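Local coordinates for lovastatin nonaketide synthase, polyketide synthase component (Aspergillus terreus, PDB 7CPX), which assembles the polyketide chain of lovastatin, joining nine malonyl-CoA units and methylating and reducing the product to dihydromonacolin L bound to the enzyme, at residues 1643-1648 and 1669-1674; 1649-1654 and 1696-1701; 1723-1728 and 1754-1759; 1760-1765 and 1798-1803; 2249-2254 and 2303-2308. The protein carries 2 engineered substitutions. One frame throughout, in Å; residues are numbered along the deposited sequence.

Contacts 1, 3 and 4 pair parallel strands of one mixed sheet. Contact 3 is its buried middle, whereas contacts 1 and 4 are partly exposed; contact 1 includes 1670-1673, an outermost strand of the sheet within this chain. Contacts 3 and 4 share strand 1755-1761 and touch through backbone bonds. Regular amide-to-carbonyl bonding dominates these three, with apolar side chains beside it; contact 4 adds a carboxylate-to-amide bond from Asp1762. Contact 2 sits at the loops following two of the strands and is polar instead, built round the carboxylate of Asp1698; it touches contacts 1, 3 and 4. Contact 5 lies apart, in the NADP-binding ketoreductase domain, is buried, and relies mainly on methionine, leucine and alanine packing.

Contact 1. Residues 1643-1648 and 1669-1674; sequences PLVVVG and PLQTYK
Gly1648 N gives a 2.8 Å hydrogen bond to Tyr1673 O, and the same oxygen receives a CA-H...O contact from Val1647 CA at 3.3 Å. Further back, Val1646 is held through both its backbone N and its O: its N donates to Gln1671 O in a nearly straight bond (171° at the hydrogen), while its O takes Tyr1673 N at 2.9 Å. Leu1644 repeats the pattern with Pro1669 O and Gln1671 N. These bonds make the parallel pair of a beta-alpha-beta unit, strand 1644-1647, helix 1652-1664 and strand 1670-1673, in a Rossmann-like sheet. On the face carrying Leu1644 and Leu1670, the two side chains run side by side and meet at CD2 and CD1, 3.4 Å apart; Val1646 CG2 also reaches Leu1670 CD1. This is the side on which the helix packs, with Leu1658 and Ile1661 against Val1646. On the other face Val1645 CG1 lies in the plane of the Tyr1673 ring, at its edge, 3.5 Å from CE2. Val1645 CG2 turns to Gln1671 OE1. That oxygen accepts Tyr1673 OH at 3.2 Å, with the hydroxyl standing well above the amide plane.

Contact 2. Residues 1649-1654 and 1696-1701; sequences GQTPQS and ELDEEL
Asp1698 presents its carboxylate to the start of helix 1652-1664, and both oxygens are used. The backbone bonds are the sounder part: Gln1650 N donates to OD2 of Asp1698 at 2.7 Å (160° at the hydrogen), and Thr1651 N donates to OD1 of Asp1698 at 2.7 Å. Neither donor lies in the carboxylate plane; each approaches from above it, the Thr1651 amide more steeply. Gly1649 N is also near OD2 of Asp1698, but its angle is poor and it does not count as a bond.

Two hydroxyls, Thr1651 OG1 and Ser1654 OG, are directed at OD1 of Asp1698 as well. Their modelled lengths are doubtful, and the bond from Thr1651 N remains the sound one to that oxygen. In both residues the hydroxyl oxygen is anti to the carbonyl carbon and beside the backbone N (chi1 -47° for Thr1651). Thr1651 stands at the N-cap position, yet its hydroxyl lies toward the aspartate and makes no capping bond. The nearby helix start and the amides would be expected to stabilise a negative charge on Asp1698.

Carbon atoms add little: Gln1650 CB rests 3.4 Å from Asp1698 OD2, and Leu1697 CB lies by Ser1654 OG. Leu1697 also packs on Leu1726 of strand 1720-1728.

From strand 1644-1647 the chain goes on to its neighbour 1670-1673, while from 1689-1693, its neighbour on the opposite side, it goes on to 1720-1728. The two successions run opposite ways across the sheet, and the loops after the two strands meet at Asp1698, consistent with the topological switch point of a Rossmann-like fold.

Contact 3. Residues 1723-1728 and 1754-1759; sequences TVWLTE and LGVHVL
Trp1725 and His1757 meet in the middle of a parallel beta-alpha-beta crossover, strand 1720-1728, helix 1735-1750 and strand 1755-1761, at the heart of a Rossmann-like sheet. His1757 O takes the Trp1725 amide at 2.9 Å, nearly straight (170° at the hydrogen), and also lies in the plane of the indole at its edge, 3.3 Å from CE3 of Trp1725. Trp1725 O in turn accepts Leu1759 N, and Leu1759 O accepts Thr1727 N with 178° at the hydrogen. The two other bonds, between Thr1723 and Gly1755 or His1757, are more bent.

Side chains fill in next to this backbone. In Trp1725, chi1 (-73°) sets CG anti to the carbonyl carbon; at the far side of the indole CZ3 lies 3.7 Å from CG1 of Val1756. Thr1723, two residues back on the same strand, puts its CG2 over one face of the indole, displaced toward the rim. On the opposite face of the sheet, Leu1726 and Leu1759 run alongside each other, and Val1724 CG2 lies 4.0 Å from CB of His1757.

Further out, Leu1744 of helix 1735-1750 covers both Trp1725 and Val1756, while Leu1779 of helix 1775-1784 backs Val1724 and His1757. The hydroxyl of Thr1727 is taken up by Asp1760. Between the paired leucines, the nearest approach is CD2 of Leu1726 to CB of Leu1759, 3.5 Å.

Contact 4. Residues 1760-1765 and 1798-1803; sequences DVDAVE and VSWCKG
A short parallel pairing, Asp1760 with Ser1799 and Val1761 with Trp1800, joins the end of strand 1755-1761 to strand 1797-1801, just before the chain turns back into the antiparallel strand 1804-1811. In this Rossmann-like sheet it is the parallel pair next to that change of direction: 1797-1801 pairs antiparallel with 1804-1811 on its other edge. Asp1760 N donates to Val1798 O at 3.0 Å, and Asp1762 N donates to Trp1800 O at 2.9 Å, the latter close to head-on to the carbonyl (174° at the oxygen). Between them Trp1800 N donates to Asp1760 O, though its modelled length is too short to rely on.

Past the strand the aspartate side chain takes over. Asp1762 has CG between its backbone N and carbonyl carbon (chi1 57°), which sets CG toward the 1798-1803 segment. OD2 of Asp1762 accepts Lys1802 N at 2.9 Å, met on the syn side but 33° out of the carboxylate plane, and holds the turn that follows Cys1801. Asp1760, by contrast, sends its carboxylate away to Ala1730 N.

Val1761 and Trp1800 lie side by side on the face opposite Asp1760 and Ser1799, where Leu1759 and Pro1805 also touch the indole side chain. Val1761 CG1 approaches CD1 of the indole at 3.7 Å, while Gly1803 C sits over one face of the same ring, offset toward its rim.

Contact 5. Residues 2249-2254 and 2303-2308; sequences VMLNNM and GQANYS
Met2254 reaches across to Asn2306 in the ketoreductase domain, a Rossmann-like fold whose NADP pocket includes the next residue, Tyr2307. The contact brings the loop ahead of helix 2256-2276 against the first turn of helix 2305-2323. CB of Met2254 already points at that turn; chi1 (-173°) puts CG anti to the backbone N, and neither CB nor CG comes within 4.2 Å of the other segment. SD is the first atom to touch, 3.9 Å from CB of Asn2306 and 4.1 Å from its ND2. A bend at the last torsion (chi3 -55°) then lays CE beside the helix, 3.8 Å from Asn2306 CB and 4.0 Å from Asn2306 N. The two side chains thus pass at a slant, and the sulfur end of the methionine packs on the root of the asparagine. The amide of Asn2306 is committed elsewhere, ND2 donating to Met2258 O, and Met2259 touches both partners.

Three residues earlier, Leu2251 packs on Ala2305: its CG and CD1 lie against Ala2305 CB. Helix 1735-1750, which packs on the sheet of contacts 1, 3 and 4, reaches the same place, with Ile1747 on Leu2251 and Ser1746 on Ala2305, which makes this part of the packing between the two units.

At the entry to the helix the link is backbone. Gly2303, with a positive phi of 78°, turns its carbonyl to the loop, and Val2249 N donates to Gly2303 O at 2.9 Å, in the carbonyl plane and on a lone pair.

Contact 1. Residues 1643-1648 and 1669-1674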
# COMPACT_ATOMS: atom_id res chain seq x y z
N PRO A 1643 -39.67 29.07 76.64
CA PRO A 1643 -40.06 28.12 77.69
C PRO A 1643 -39.25 26.84 77.60
O PRO A 1643 -38.94 26.35 76.51
CB PRO A 1643 -41.54 27.87 77.40
CG PRO A 1643 -41.99 29.04 76.61
CD PRO A 1643 -40.81 29.46 75.79
N LEU A 1644 -38.92 26.29 78.76
CA LEU A 1644 -38.14 25.06 78.87
C LEU A 1644 -39.00 23.97 79.49
O LEU A 1644 -39.65 24.20 80.52
CB LEU A 1644 -36.87 25.28 79.69
CG LEU A 1644 -35.91 24.09 79.72
CD1 LEU A 1644 -34.47 24.55 79.63
CD2 LEU A 1644 -36.12 23.25 80.98
N VAL A 1645 -39.00 22.80 78.87
CA VAL A 1645 -39.79 21.66 79.33
C VAL A 1645 -38.86 20.46 79.43
O VAL A 1645 -38.24 20.06 78.44
CB VAL A 1645 -40.95 21.35 78.37
CG1 VAL A 1645 -41.82 20.24 78.93
CG2 VAL A 1645 -41.78 22.60 78.11
N VAL A 1646 -38.78 19.87 80.62
CA VAL A 1646 -37.95 18.70 80.87
C VAL A 1646 -38.86 17.48 80.92
O VAL A 1646 -39.89 17.49 81.60
CB VAL A 1646 -37.14 18.84 82.17
CG1 VAL A 1646 -36.16 17.70 82.30
CG2 VAL A 1646 -36.42 20.18 82.20
N VAL A 1647 -38.48 16.43 80.20
CA VAL A 1647 -39.23 15.19 80.13
C VAL A 1647 -38.30 14.05 80.51
O VAL A 1647 -37.19 13.95 79.99
CB VAL A 1647 -39.83 14.96 78.73
CG1 VAL A 1647 -40.80 13.79 78.75
CG2 VAL A 1647 -40.51 16.23 78.23
N GLY A 1648 -38.77 13.19 81.42
CA GLY A 1648 -37.98 12.07 81.91
C GLY A 1648 -37.76 12.18 83.41
O GLY A 1648 -38.66 12.56 84.16
N PRO A 1669 -38.83 30.00 82.40
CA PRO A 1669 -40.07 29.25 82.59
C PRO A 1669 -39.79 27.76 82.48
O PRO A 1669 -39.04 27.31 81.62
CB PRO A 1669 -40.97 29.75 81.45
CG PRO A 1669 -40.41 31.08 81.08
CD PRO A 1669 -38.93 30.99 81.31
N LEU A 1670 -40.42 26.98 83.37
CA LEU A 1670 -40.09 25.57 83.49
C LEU A 1670 -41.35 24.73 83.57
O LEU A 1670 -42.31 25.07 84.27
CB LEU A 1670 -39.23 25.31 84.74
CG LEU A 1670 -38.83 23.85 84.97
CD1 LEU A 1670 -38.01 23.33 83.80
CD2 LEU A 1670 -38.06 23.71 86.27
N GLN A 1671 -41.34 23.62 82.83
CA GLN A 1671 -42.32 22.55 82.97
C GLN A 1671 -41.57 21.24 83.12
O GLN A 1671 -40.46 21.09 82.60
CB GLN A 1671 -43.27 22.48 81.77
CG GLN A 1671 -44.12 23.72 81.57
CD GLN A 1671 -45.10 23.56 80.42
OE1 GLN A 1671 -44.97 22.65 79.60
NE2 GLN A 1671 -46.09 24.45 80.36
N THR A 1672 -42.17 20.29 83.83
CA THR A 1672 -41.53 19.01 84.08
C THR A 1672 -42.55 17.89 83.94
O THR A 1672 -43.69 18.01 84.40
CB THR A 1672 -40.89 18.96 85.47
OG1 THR A 1672 -41.88 19.23 86.47
CG2 THR A 1672 -39.77 19.98 85.57
N TYR A 1673 -42.12 16.79 83.32
CA TYR A 1673 -42.96 15.62 83.14
C TYR A 1673 -42.11 14.37 83.33
O TYR A 1673 -41.01 14.28 82.79
CB TYR A 1673 -43.62 15.61 81.76
CG TYR A 1673 -44.45 16.85 81.49
CD1 TYR A 1673 -45.78 16.91 81.85
CD2 TYR A 1673 -43.88 17.95 80.87
CE1 TYR A 1673 -46.54 18.04 81.61
CE2 TYR A 1673 -44.63 19.09 80.62
CZ TYR A 1673 -45.95 19.13 80.99
OH TYR A 1673 -46.70 20.26 80.75
N LYS A 1674 -42.63 13.41 84.10
CA LYS A 1674 -41.86 12.21 84.40
C LYS A 1674 -41.60 11.39 83.14
O LYS A 1674 -40.50 10.85 82.96
CB LYS A 1674 -42.59 11.37 85.45
CG LYS A 1674 -42.91 12.11 86.73
CD LYS A 1674 -41.66 12.62 87.41
CE LYS A 1674 -41.98 13.31 88.73
NZ LYS A 1674 -40.76 13.84 89.39

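Contact 2. Residues 1649-1654 and 1696-1701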
# COMPACT_ATOMS: atom_id res chain seq x y z
N GLY A 1649 -36.54 11.85 83.84
CA GLY A 1649 -36.20 11.93 85.24
C GLY A 1649 -36.71 10.79 86.09
O GLY A 1649 -36.67 10.90 87.32
N GLN A 1650 -37.19 9.71 85.48
CA GLN A 1650 -37.72 8.59 86.27
C GLN A 1650 -36.60 7.80 86.93
O GLN A 1650 -36.69 7.47 88.12
CB GLN A 1650 -38.57 7.69 85.38
CG GLN A 1650 -39.35 6.62 86.13
CD GLN A 1650 -40.42 7.21 87.02
OE1 GLN A 1650 -40.66 8.41 87.02
NE2 GLN A 1650 -41.08 6.35 87.79
N THR A 1651 -35.54 7.50 86.19
CA THR A 1651 -34.45 6.70 86.73
C THR A 1651 -33.69 7.51 87.79
O THR A 1651 -33.57 8.73 87.67
CB THR A 1651 -33.50 6.28 85.61
OG1 THR A 1651 -34.25 5.76 84.51
CG2 THR A 1651 -32.53 5.21 86.09
N PRO A 1652 -33.17 6.85 88.83
CA PRO A 1652 -32.45 7.61 89.87
C PRO A 1652 -31.35 8.50 89.31
O PRO A 1652 -31.20 9.65 89.76
CB PRO A 1652 -31.90 6.50 90.77
CG PRO A 1652 -32.88 5.40 90.64
CD PRO A 1652 -33.35 5.44 89.21
N GLN A 1653 -30.58 8.01 88.34
CA GLN A 1653 -29.63 8.89 87.66
C GLN A 1653 -30.37 9.97 86.88
O GLN A 1653 -29.94 11.13 86.84
CB GLN A 1653 -28.73 8.08 86.73
CG GLN A 1653 -27.53 7.46 87.42
CD GLN A 1653 -26.55 8.50 87.93
OE1 GLN A 1653 -26.51 9.62 87.43
NE2 GLN A 1653 -25.75 8.12 88.92
N SER A 1654 -31.49 9.61 86.26
CA SER A 1654 -32.31 10.61 85.58
C SER A 1654 -32.88 11.61 86.57
O SER A 1654 -32.96 12.81 86.28
CB SER A 1654 -33.44 9.92 84.80
OG SER A 1654 -32.92 8.96 83.90
N GLU A 1696 -34.74 8.84 77.24
CA GLU A 1696 -33.85 7.78 76.79
C GLU A 1696 -33.00 7.23 77.92
O GLU A 1696 -32.66 6.05 77.91
CB GLU A 1696 -32.96 8.28 75.66
CG GLU A 1696 -33.70 9.11 74.62
CD GLU A 1696 -35.03 8.50 74.24
OE1 GLU A 1696 -35.12 7.26 74.14
OE2 GLU A 1696 -36.00 9.27 74.04
N LEU A 1697 -32.65 8.07 78.90
CA LEU A 1697 -32.04 7.55 80.12
C LEU A 1697 -33.01 6.64 80.86
O LEU A 1697 -32.60 5.61 81.41
CB LEU A 1697 -31.61 8.71 81.02
CG LEU A 1697 -30.82 9.83 80.34
CD1 LEU A 1697 -30.35 10.85 81.36
CD2 LEU A 1697 -29.64 9.28 79.55
N ASP A 1698 -34.29 7.00 80.87
CA ASP A 1698 -35.35 6.14 81.37
C ASP A 1698 -35.74 5.16 80.27
O ASP A 1698 -35.02 4.98 79.28
CB ASP A 1698 -36.54 6.98 81.84
CG ASP A 1698 -36.14 8.06 82.82
OD1 ASP A 1698 -35.14 7.87 83.54
OD2 ASP A 1698 -36.82 9.10 82.87
N GLU A 1699 -36.89 4.50 80.43
CA GLU A 1699 -37.39 3.62 79.38
C GLU A 1699 -37.43 4.35 78.05
O GLU A 1699 -37.98 5.45 77.94
CB GLU A 1699 -38.79 3.12 79.75
N GLU A 1700 -36.83 3.73 77.03
CA GLU A 1700 -36.68 4.38 75.74
C GLU A 1700 -38.02 4.43 75.01
O GLU A 1700 -38.93 3.63 75.25
CB GLU A 1700 -35.65 3.65 74.88
CG GLU A 1700 -34.24 3.67 75.44
CD GLU A 1700 -34.04 2.70 76.58
OE1 GLU A 1700 -35.03 2.07 77.01
OE2 GLU A 1700 -32.89 2.55 77.04
N LEU A 1701 -38.13 5.40 74.09
CA LEU A 1701 -39.33 5.50 73.28
C LEU A 1701 -39.50 4.27 72.40
O LEU A 1701 -40.60 3.72 72.27
CB LEU A 1701 -39.28 6.76 72.41
CG LEU A 1701 -38.75 8.04 73.04
CD1 LEU A 1701 -38.93 9.21 72.09
CD2 LEU A 1701 -39.42 8.32 74.38

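Contact 3. Residues 1723-1728 and 1754-1759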
# COMPACT_ATOMS: atom_id res chain seq x y z
N THR A 1723 -34.94 21.27 71.08
CA THR A 1723 -35.00 20.11 71.96
C THR A 1723 -33.63 19.45 72.06
O THR A 1723 -32.87 19.41 71.10
CB THR A 1723 -36.03 19.08 71.49
OG1 THR A 1723 -37.31 19.71 71.33
CG2 THR A 1723 -36.13 17.95 72.50
N VAL A 1724 -33.36 18.91 73.25
CA VAL A 1724 -32.15 18.14 73.53
C VAL A 1724 -32.57 16.83 74.18
O VAL A 1724 -33.28 16.83 75.19
CB VAL A 1724 -31.19 18.91 74.45
CG1 VAL A 1724 -29.88 18.16 74.59
CG2 VAL A 1724 -30.95 20.31 73.91
N TRP A 1725 -32.11 15.72 73.61
CA TRP A 1725 -32.31 14.40 74.18
C TRP A 1725 -31.02 13.93 74.84
O TRP A 1725 -29.93 14.23 74.35
CB TRP A 1725 -32.75 13.40 73.11
CG TRP A 1725 -34.15 13.59 72.64
CD1 TRP A 1725 -35.25 12.88 73.03
CD2 TRP A 1725 -34.62 14.55 71.68
NE1 TRP A 1725 -36.37 13.34 72.38
CE2 TRP A 1725 -36.00 14.36 71.55
CE3 TRP A 1725 -33.99 15.54 70.93
CZ2 TRP A 1725 -36.78 15.14 70.69
CZ3 TRP A 1725 -34.76 16.31 70.07
CH2 TRP A 1725 -36.14 16.11 69.96
N LEU A 1726 -31.15 13.23 75.96
CA LEU A 1726 -30.02 12.66 76.67
C LEU A 1726 -30.13 11.14 76.64
O LEU A 1726 -31.17 10.59 77.03
CB LEU A 1726 -29.97 13.15 78.12
CG LEU A 1726 -29.90 14.66 78.33
CD1 LEU A 1726 -29.66 14.95 79.80
CD2 LEU A 1726 -28.81 15.28 77.48
N THR A 1727 -29.08 10.48 76.18
CA THR A 1727 -29.04 9.03 76.08
C THR A 1727 -27.85 8.51 76.88
O THR A 1727 -26.81 9.16 76.97
CB THR A 1727 -28.93 8.58 74.63
OG1 THR A 1727 -27.62 8.87 74.12
CG2 THR A 1727 -29.96 9.28 73.77
N GLU A 1728 -28.02 7.32 77.46
CA GLU A 1728 -26.98 6.69 78.28
C GLU A 1728 -26.28 5.64 77.42
O GLU A 1728 -26.70 4.49 77.35
CB GLU A 1728 -27.58 6.08 79.54
CG GLU A 1728 -26.58 5.33 80.40
CD GLU A 1728 -27.16 4.89 81.72
OE1 GLU A 1728 -28.37 5.08 81.93
OE2 GLU A 1728 -26.40 4.35 82.56
N LEU A 1754 -36.83 23.24 63.73
CA LEU A 1754 -36.80 22.55 65.02
C LEU A 1754 -35.36 22.16 65.32
O LEU A 1754 -34.83 21.19 64.76
CB LEU A 1754 -37.71 21.33 65.00
CG LEU A 1754 -37.60 20.40 66.21
CD1 LEU A 1754 -37.81 21.17 67.50
CD2 LEU A 1754 -38.61 19.27 66.10
N GLY A 1755 -34.71 22.91 66.21
CA GLY A 1755 -33.39 22.54 66.67
C GLY A 1755 -33.42 21.20 67.38
O GLY A 1755 -34.18 21.01 68.32
N VAL A 1756 -32.59 20.26 66.93
CA VAL A 1756 -32.54 18.92 67.49
C VAL A 1756 -31.11 18.64 67.95
O VAL A 1756 -30.16 18.81 67.17
CB VAL A 1756 -32.99 17.87 66.46
CG1 VAL A 1756 -32.69 16.47 66.96
CG2 VAL A 1756 -34.47 18.03 66.16
N HIS A 1757 -30.97 18.23 69.20
CA HIS A 1757 -29.67 17.85 69.73
C HIS A 1757 -29.79 16.53 70.49
O HIS A 1757 -30.81 16.24 71.10
CB HIS A 1757 -29.10 18.93 70.65
CG HIS A 1757 -28.87 20.24 69.96
ND1 HIS A 1757 -27.62 20.79 69.82
CD2 HIS A 1757 -29.73 21.09 69.36
CE1 HIS A 1757 -27.71 21.94 69.17
NE2 HIS A 1757 -28.98 22.14 68.88
N VAL A 1758 -28.72 15.74 70.44
CA VAL A 1758 -28.64 14.48 71.16
C VAL A 1758 -27.30 14.42 71.88
O VAL A 1758 -26.26 14.77 71.30
CB VAL A 1758 -28.81 13.26 70.23
CG1 VAL A 1758 -30.02 13.46 69.32
CG2 VAL A 1758 -27.56 13.04 69.41
N LEU A 1759 -27.33 14.00 73.13
CA LEU A 1759 -26.14 13.92 73.98
C LEU A 1759 -26.01 12.49 74.47
O LEU A 1759 -26.79 12.05 75.32
CB LEU A 1759 -26.23 14.90 75.14
CG LEU A 1759 -25.04 15.84 75.31
CD1 LEU A 1759 -25.35 16.92 76.32
CD2 LEU A 1759 -23.80 15.06 75.72

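Contact 4. Residues 1760-1765 and 1798-1803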
# COMPACT_ATOMS: atom_id res chain seq x y z
N ASP A 1760 -25.04 11.76 73.93
CA ASP A 1760 -24.79 10.38 74.31
C ASP A 1760 -23.71 10.34 75.38
O ASP A 1760 -22.58 10.80 75.14
CB ASP A 1760 -24.39 9.54 73.10
CG ASP A 1760 -24.34 8.06 73.40
OD1 ASP A 1760 -24.81 7.66 74.49
OD2 ASP A 1760 -23.84 7.29 72.56
N VAL A 1761 -24.04 9.80 76.54
CA VAL A 1761 -23.14 9.76 77.69
C VAL A 1761 -22.79 8.31 77.96
O VAL A 1761 -23.68 7.49 78.23
CB VAL A 1761 -23.78 10.41 78.92
CG1 VAL A 1761 -22.77 10.56 80.04
CG2 VAL A 1761 -24.38 11.76 78.55
N ASP A 1762 -21.50 7.98 77.89
CA ASP A 1762 -21.07 6.63 78.21
C ASP A 1762 -21.40 6.25 79.65
O ASP A 1762 -21.62 5.07 79.93
CB ASP A 1762 -19.56 6.49 77.97
CG ASP A 1762 -18.75 7.50 78.76
OD1 ASP A 1762 -19.36 8.34 79.45
OD2 ASP A 1762 -17.51 7.44 78.70
N ALA A 1763 -21.45 7.23 80.55
CA ALA A 1763 -21.83 6.98 81.94
C ALA A 1763 -22.50 8.24 82.47
O ALA A 1763 -21.84 9.28 82.60
CB ALA A 1763 -20.62 6.60 82.78
N VAL A 1764 -23.79 8.15 82.77
CA VAL A 1764 -24.55 9.33 83.19
C VAL A 1764 -23.99 9.89 84.49
O VAL A 1764 -24.00 11.11 84.70
CB VAL A 1764 -26.04 8.98 83.33
CG1 VAL A 1764 -26.80 10.15 83.94
CG2 VAL A 1764 -26.62 8.62 81.97
N GLU A 1765 -23.50 9.03 85.38
CA GLU A 1765 -22.98 9.49 86.66
C GLU A 1765 -21.81 10.45 86.49
O GLU A 1765 -21.50 11.19 87.43
CB GLU A 1765 -22.57 8.30 87.53
CG GLU A 1765 -21.55 7.37 86.89
CD GLU A 1765 -22.20 6.26 86.08
OE1 GLU A 1765 -23.40 6.38 85.75
OE2 GLU A 1765 -21.51 5.26 85.78
N VAL A 1798 -23.88 15.44 70.05
CA VAL A 1798 -22.70 15.39 70.91
C VAL A 1798 -22.70 14.06 71.65
O VAL A 1798 -23.74 13.43 71.85
CB VAL A 1798 -22.68 16.57 71.89
CG1 VAL A 1798 -21.46 16.51 72.79
CG2 VAL A 1798 -22.73 17.89 71.13
N SER A 1799 -21.51 13.64 72.07
CA SER A 1799 -21.33 12.42 72.84
C SER A 1799 -20.38 12.70 74.00
O SER A 1799 -19.27 13.18 73.78
CB SER A 1799 -20.79 11.28 71.97
OG SER A 1799 -20.55 10.12 72.74
N TRP A 1800 -20.82 12.39 75.21
CA TRP A 1800 -20.00 12.59 76.41
C TRP A 1800 -19.27 11.29 76.70
O TRP A 1800 -19.88 10.30 77.13
CB TRP A 1800 -20.86 13.02 77.59
CG TRP A 1800 -20.06 13.33 78.82
CD1 TRP A 1800 -19.66 12.46 79.78
CD2 TRP A 1800 -19.56 14.62 79.20
NE1 TRP A 1800 -18.95 13.12 80.75
CE2 TRP A 1800 -18.87 14.45 80.42
CE3 TRP A 1800 -19.63 15.90 78.64
CZ2 TRP A 1800 -18.25 15.51 81.08
CZ3 TRP A 1800 -19.02 16.94 79.30
CH2 TRP A 1800 -18.34 16.74 80.50
N CYS A 1801 -17.96 11.29 76.47
CA CYS A 1801 -17.13 10.10 76.65
C CYS A 1801 -15.89 10.47 77.44
O CYS A 1801 -15.29 11.52 77.22
CB CYS A 1801 -16.73 9.51 75.30
SG CYS A 1801 -18.09 9.41 74.11
N LYS A 1802 -15.51 9.58 78.36
CA LYS A 1802 -14.31 9.77 79.17
C LYS A 1802 -14.31 11.13 79.86
O LYS A 1802 -13.27 11.75 80.06
CB LYS A 1802 -13.05 9.61 78.31
CG LYS A 1802 -12.96 8.27 77.61
CD LYS A 1802 -11.69 8.15 76.78
CE LYS A 1802 -11.62 6.80 76.08
NZ LYS A 1802 -10.36 6.64 75.30
N GLY A 1803 -15.50 11.61 80.23
CA GLY A 1803 -15.61 12.86 80.94
C GLY A 1803 -15.43 14.09 80.09
O GLY A 1803 -15.20 15.18 80.64

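Contact 5. Residues 2249-2254 and 2303-2308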
# COMPACT_ATOMS: atom_id res chain seq x y z
N VAL A 2249 -43.13 8.90 54.90
CA VAL A 2249 -44.17 9.69 55.54
C VAL A 2249 -43.55 10.50 56.67
O VAL A 2249 -42.57 10.08 57.29
CB VAL A 2249 -45.32 8.80 56.06
CG1 VAL A 2249 -44.79 7.80 57.07
CG2 VAL A 2249 -46.42 9.65 56.68
N MET A 2250 -44.14 11.66 56.93
CA MET A 2250 -43.69 12.52 58.02
C MET A 2250 -44.20 12.00 59.35
O MET A 2250 -45.30 11.44 59.45
CB MET A 2250 -44.17 13.95 57.80
CG MET A 2250 -43.19 14.83 57.05
SD MET A 2250 -41.61 15.01 57.90
CE MET A 2250 -42.14 15.58 59.52
N LEU A 2251 -43.40 12.20 60.40
CA LEU A 2251 -43.77 11.71 61.72
C LEU A 2251 -45.11 12.29 62.16
O LEU A 2251 -45.95 11.56 62.71
CB LEU A 2251 -42.68 12.06 62.74
CG LEU A 2251 -41.43 11.20 62.70
CD1 LEU A 2251 -40.36 11.80 63.58
CD2 LEU A 2251 -41.73 9.78 63.16
N ASN A 2252 -45.33 13.58 61.93
CA ASN A 2252 -46.62 14.17 62.26
C ASN A 2252 -47.74 13.47 61.51
O ASN A 2252 -48.83 13.27 62.06
CB ASN A 2252 -46.61 15.67 61.96
CG ASN A 2252 -46.22 15.97 60.52
OD1 ASN A 2252 -46.41 15.14 59.63
ND2 ASN A 2252 -45.68 17.16 60.29
N ASN A 2253 -47.49 13.10 60.26
CA ASN A 2253 -48.45 12.35 59.46
C ASN A 2253 -48.23 10.84 59.52
O ASN A 2253 -49.06 10.09 58.99
CB ASN A 2253 -48.39 12.80 58.00
CG ASN A 2253 -48.74 14.27 57.83
OD1 ASN A 2253 -49.90 14.63 57.65
ND2 ASN A 2253 -47.73 15.12 57.89
N MET A 2254 -47.15 10.39 60.15
CA MET A 2254 -46.87 8.97 60.26
C MET A 2254 -47.77 8.33 61.33
O MET A 2254 -48.34 9.01 62.18
CB MET A 2254 -45.40 8.74 60.60
CG MET A 2254 -44.94 7.29 60.57
SD MET A 2254 -43.22 7.08 61.06
CE MET A 2254 -42.38 8.19 59.93
N GLY A 2303 -39.15 12.53 55.66
CA GLY A 2303 -40.08 11.45 55.41
C GLY A 2303 -39.55 10.07 55.71
O GLY A 2303 -40.25 9.09 55.42
N GLN A 2304 -38.35 9.95 56.28
CA GLN A 2304 -37.76 8.64 56.54
C GLN A 2304 -37.15 8.56 57.94
O GLN A 2304 -36.15 7.87 58.14
CB GLN A 2304 -36.70 8.30 55.49
CG GLN A 2304 -37.27 8.01 54.11
CD GLN A 2304 -36.20 7.61 53.12
OE1 GLN A 2304 -35.01 7.73 53.39
NE2 GLN A 2304 -36.62 7.12 51.96
N ALA A 2305 -37.74 9.26 58.91
CA ALA A 2305 -37.27 9.13 60.28
C ALA A 2305 -37.48 7.71 60.79
O ALA A 2305 -36.68 7.21 61.58
CB ALA A 2305 -37.99 10.12 61.19
N ASN A 2306 -38.54 7.05 60.34
CA ASN A 2306 -38.74 5.64 60.63
C ASN A 2306 -37.55 4.82 60.15
O ASN A 2306 -36.95 4.05 60.92
CB ASN A 2306 -40.03 5.19 59.94
CG ASN A 2306 -40.59 3.92 60.50
OD1 ASN A 2306 -40.06 3.36 61.45
ND2 ASN A 2306 -41.69 3.46 59.92
N TYR A 2307 -37.18 5.00 58.88
CA TYR A 2307 -36.07 4.26 58.29
C TYR A 2307 -34.76 4.58 59.00
O TYR A 2307 -33.96 3.68 59.30
CB TYR A 2307 -35.98 4.60 56.81
CG TYR A 2307 -35.02 3.77 55.99
CD1 TYR A 2307 -34.72 2.46 56.34
CD2 TYR A 2307 -34.41 4.30 54.87
CE1 TYR A 2307 -33.85 1.70 55.59
CE2 TYR A 2307 -33.54 3.55 54.11
CZ TYR A 2307 -33.26 2.26 54.48
OH TYR A 2307 -32.39 1.52 53.72
N SER A 2308 -34.51 5.86 59.27
CA SER A 2308 -33.27 6.26 59.92
C SER A 2308 -33.17 5.69 61.33
O SER A 2308 -32.10 5.27 61.76
CB SER A 2308 -33.15 7.78 59.95
OG SER A 2308 -34.14 8.34 60.81